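Local coordinates for sulfur carrier protein CysO (Mycobacterium tuberculosis, PDB 3DWG) that probably serves, once its C-terminus is thiocarboxylated, as the sulfur donor for CysM-dependent cysteine biosynthesis, at residues C[61-66]-C[82-87]. Residues are numbered along the deposited sequence; the frame is centred on the assembly and turned at random.
Sequences IYVNDE and DSVTIL
With CG anti to its carbonyl carbon (chi1 -61°) and the amide turned by a chi2 of -33°, N64 reaches back across to the start of strand 83-88. Its OD1 accepts the amide of S83, N to OD1 3.0 Å, the donor lying somewhat above the carbonyl plane. On the other branch, ND2 gives an almost straight bond to D82 OD1 at 2.9 Å, in the plane of its own amide but onto the flat side of the carboxylate, whose OD2 accepts the backbone N of A79. With the backbone bond from N64 N to S83 O (2.9 Å), three bonds in all hold N64, the second residue of the type I' turn V63-E66, and the side chain continues the pairing beyond the last bridge. Away from the turn, the antiparallel strands pair Y62 with T85 through both N-H...O bonds, while I61-I86 and V63-V84 are non-hydrogen-bonded pairs. I61 CG2, anti to its backbone N, packs on V84 CG1 at 3.8 Å. From the other face Y62 sends CE1 to L87 CD1 (4.1 Å), and a water joins D65 N to T85 OG1. The Y62 face and the turn meet another protein's chain, where an acidic side chain hydrogen-bonds Y62 OH and a basic one forms a salt bridge with D65 OD1. Within the ubiquitin-like sheet, strand 83-88 lies between 59-63 and the parallel strand 3-6, and the turn leads into strand 66-67, outermost within this chain.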
loop_
_atom_site.group_PDB
_atom_site.type_symbol
_atom_site.label_atom_id
_atom_site.label_comp_id
_atom_site.label_asym_id
_atom_site.label_seq_id
_atom_site.Cartn_x
_atom_site.Cartn_y
_atom_site.Cartn_z
ATOM N N ILE C 61 19.870 -15.291 -16.421
ATOM C CA ILE C 61 20.347 -16.377 -15.575
ATOM C C ILE C 61 20.817 -15.870 -14.226
ATOM O O ILE C 61 21.489 -14.838 -14.112
ATOM C CB ILE C 61 21.492 -17.185 -16.279
ATOM C CG1 ILE C 61 20.989 -17.596 -17.671
ATOM C CG2 ILE C 61 21.875 -18.394 -15.410
ATOM C CD1 ILE C 61 21.937 -18.561 -18.515
ATOM N N TYR C 62 20.453 -16.618 -13.174
ATOM C CA TYR C 62 20.759 -16.253 -11.806
ATOM C C TYR C 62 21.459 -17.419 -11.083
ATOM O O TYR C 62 21.116 -18.560 -11.304
ATOM C CB TYR C 62 19.452 -15.891 -11.063
ATOM C CG TYR C 62 18.565 -14.911 -11.797
ATOM C CD1 TYR C 62 17.693 -15.357 -12.770
ATOM C CD2 TYR C 62 18.608 -13.549 -11.515
ATOM C CE1 TYR C 62 16.923 -14.497 -13.471
ATOM C CE2 TYR C 62 17.804 -12.641 -12.235
ATOM C CZ TYR C 62 16.954 -13.151 -13.171
ATOM O OH TYR C 62 16.111 -12.367 -13.945
ATOM N N VAL C 63 22.489 -17.086 -10.319
ATOM C CA VAL C 63 23.192 -18.080 -9.488
ATOM C C VAL C 63 22.846 -17.660 -8.068
ATOM O O VAL C 63 23.142 -16.518 -7.680
ATOM C CB VAL C 63 24.749 -18.017 -9.724
ATOM C CG1 VAL C 63 25.451 -18.879 -8.669
ATOM C CG2 VAL C 63 25.090 -18.476 -11.137
ATOM N N ASN C 64 22.250 -18.580 -7.297
ATOM C CA ASN C 64 21.727 -18.261 -5.934
ATOM C C ASN C 64 20.966 -16.908 -5.899
ATOM O O ASN C 64 21.201 -16.035 -5.052
ATOM C CB ASN C 64 22.798 -18.266 -4.879
ATOM C CG ASN C 64 23.450 -19.610 -4.758
ATOM O OD1 ASN C 64 22.807 -20.643 -4.953
ATOM N ND2 ASN C 64 24.750 -19.601 -4.486
ATOM N N ASP C 65 20.129 -16.755 -6.917
ATOM C CA ASP C 65 19.245 -15.599 -7.045
ATOM C C ASP C 65 19.888 -14.308 -7.530
ATOM O O ASP C 65 19.201 -13.303 -7.685
ATOM C CB ASP C 65 18.471 -15.364 -5.747
ATOM C CG ASP C 65 17.444 -16.499 -5.472
ATOM O OD1 ASP C 65 17.055 -17.198 -6.442
ATOM O OD2 ASP C 65 17.042 -16.675 -4.296
ATOM N N GLU C 66 21.187 -14.340 -7.868
ATOM C CA GLU C 66 21.874 -13.159 -8.325
ATOM C C GLU C 66 22.132 -13.177 -9.815
ATOM O O GLU C 66 22.710 -14.124 -10.321
ATOM C CB GLU C 66 23.199 -12.958 -7.552
ATOM C CG GLU C 66 22.983 -12.993 -6.008
ATOM C CD GLU C 66 24.183 -12.552 -5.182
ATOM O OE1 GLU C 66 24.221 -12.989 -4.001
ATOM O OE2 GLU C 66 25.068 -11.804 -5.733
ATOM N N ASP C 82 24.994 -24.918 -5.210
ATOM C CA ASP C 82 24.349 -23.691 -5.728
ATOM C C ASP C 82 23.138 -24.028 -6.592
ATOM O O ASP C 82 23.014 -25.147 -7.102
ATOM C CB ASP C 82 25.306 -22.840 -6.565
ATOM C CG ASP C 82 26.334 -22.108 -5.758
ATOM O OD1 ASP C 82 26.312 -22.066 -4.513
ATOM O OD2 ASP C 82 27.176 -21.476 -6.422
ATOM N N SER C 83 22.222 -23.057 -6.717
ATOM C CA SER C 83 21.074 -23.150 -7.618
ATOM C C SER C 83 21.375 -22.223 -8.776
ATOM O O SER C 83 21.906 -21.104 -8.580
ATOM C CB SER C 83 19.817 -22.569 -6.956
ATOM O OG SER C 83 20.007 -21.169 -6.683
ATOM N N VAL C 84 21.014 -22.693 -9.944
ATOM C CA VAL C 84 21.071 -21.877 -11.137
ATOM C C VAL C 84 19.664 -21.797 -11.743
ATOM O O VAL C 84 18.993 -22.843 -11.928
ATOM C CB VAL C 84 22.074 -22.460 -12.219
ATOM C CG1 VAL C 84 21.966 -21.673 -13.487
ATOM C CG2 VAL C 84 23.503 -22.424 -11.649
ATOM N N THR C 85 19.188 -20.563 -12.016
ATOM C CA THR C 85 17.823 -20.359 -12.533
ATOM C C THR C 85 17.881 -19.709 -13.913
ATOM O O THR C 85 18.512 -18.665 -14.061
ATOM C CB THR C 85 17.068 -19.413 -11.572
ATOM O OG1 THR C 85 17.142 -19.935 -10.235
ATOM C CG2 THR C 85 15.590 -19.227 -12.040
ATOM N N ILE C 86 17.238 -20.295 -14.902
ATOM C CA ILE C 86 17.201 -19.750 -16.237
ATOM C C ILE C 86 15.770 -19.293 -16.551
ATOM O O ILE C 86 14.840 -20.091 -16.403
ATOM C CB ILE C 86 17.632 -20.873 -17.284
ATOM C CG1 ILE C 86 19.045 -21.347 -16.901
ATOM C CG2 ILE C 86 17.549 -20.369 -18.682
ATOM C CD1 ILE C 86 19.491 -22.492 -17.806
ATOM N N LEU C 87 15.623 -18.058 -16.998
ATOM C CA LEU C 87 14.243 -17.549 -17.289
ATOM C C LEU C 87 14.295 -16.674 -18.549
ATOM O O LEU C 87 15.261 -15.911 -18.731
ATOM C CB LEU C 87 13.769 -16.648 -16.133
ATOM C CG LEU C 87 13.503 -17.337 -14.814
ATOM C CD1 LEU C 87 13.294 -16.356 -13.693
ATOM C CD2 LEU C 87 12.262 -18.273 -14.983
HETATM O O HOH W 1 19.231 -19.149 -8.549
HETATM O O HOH W 2 17.667 -19.985 -6.443
#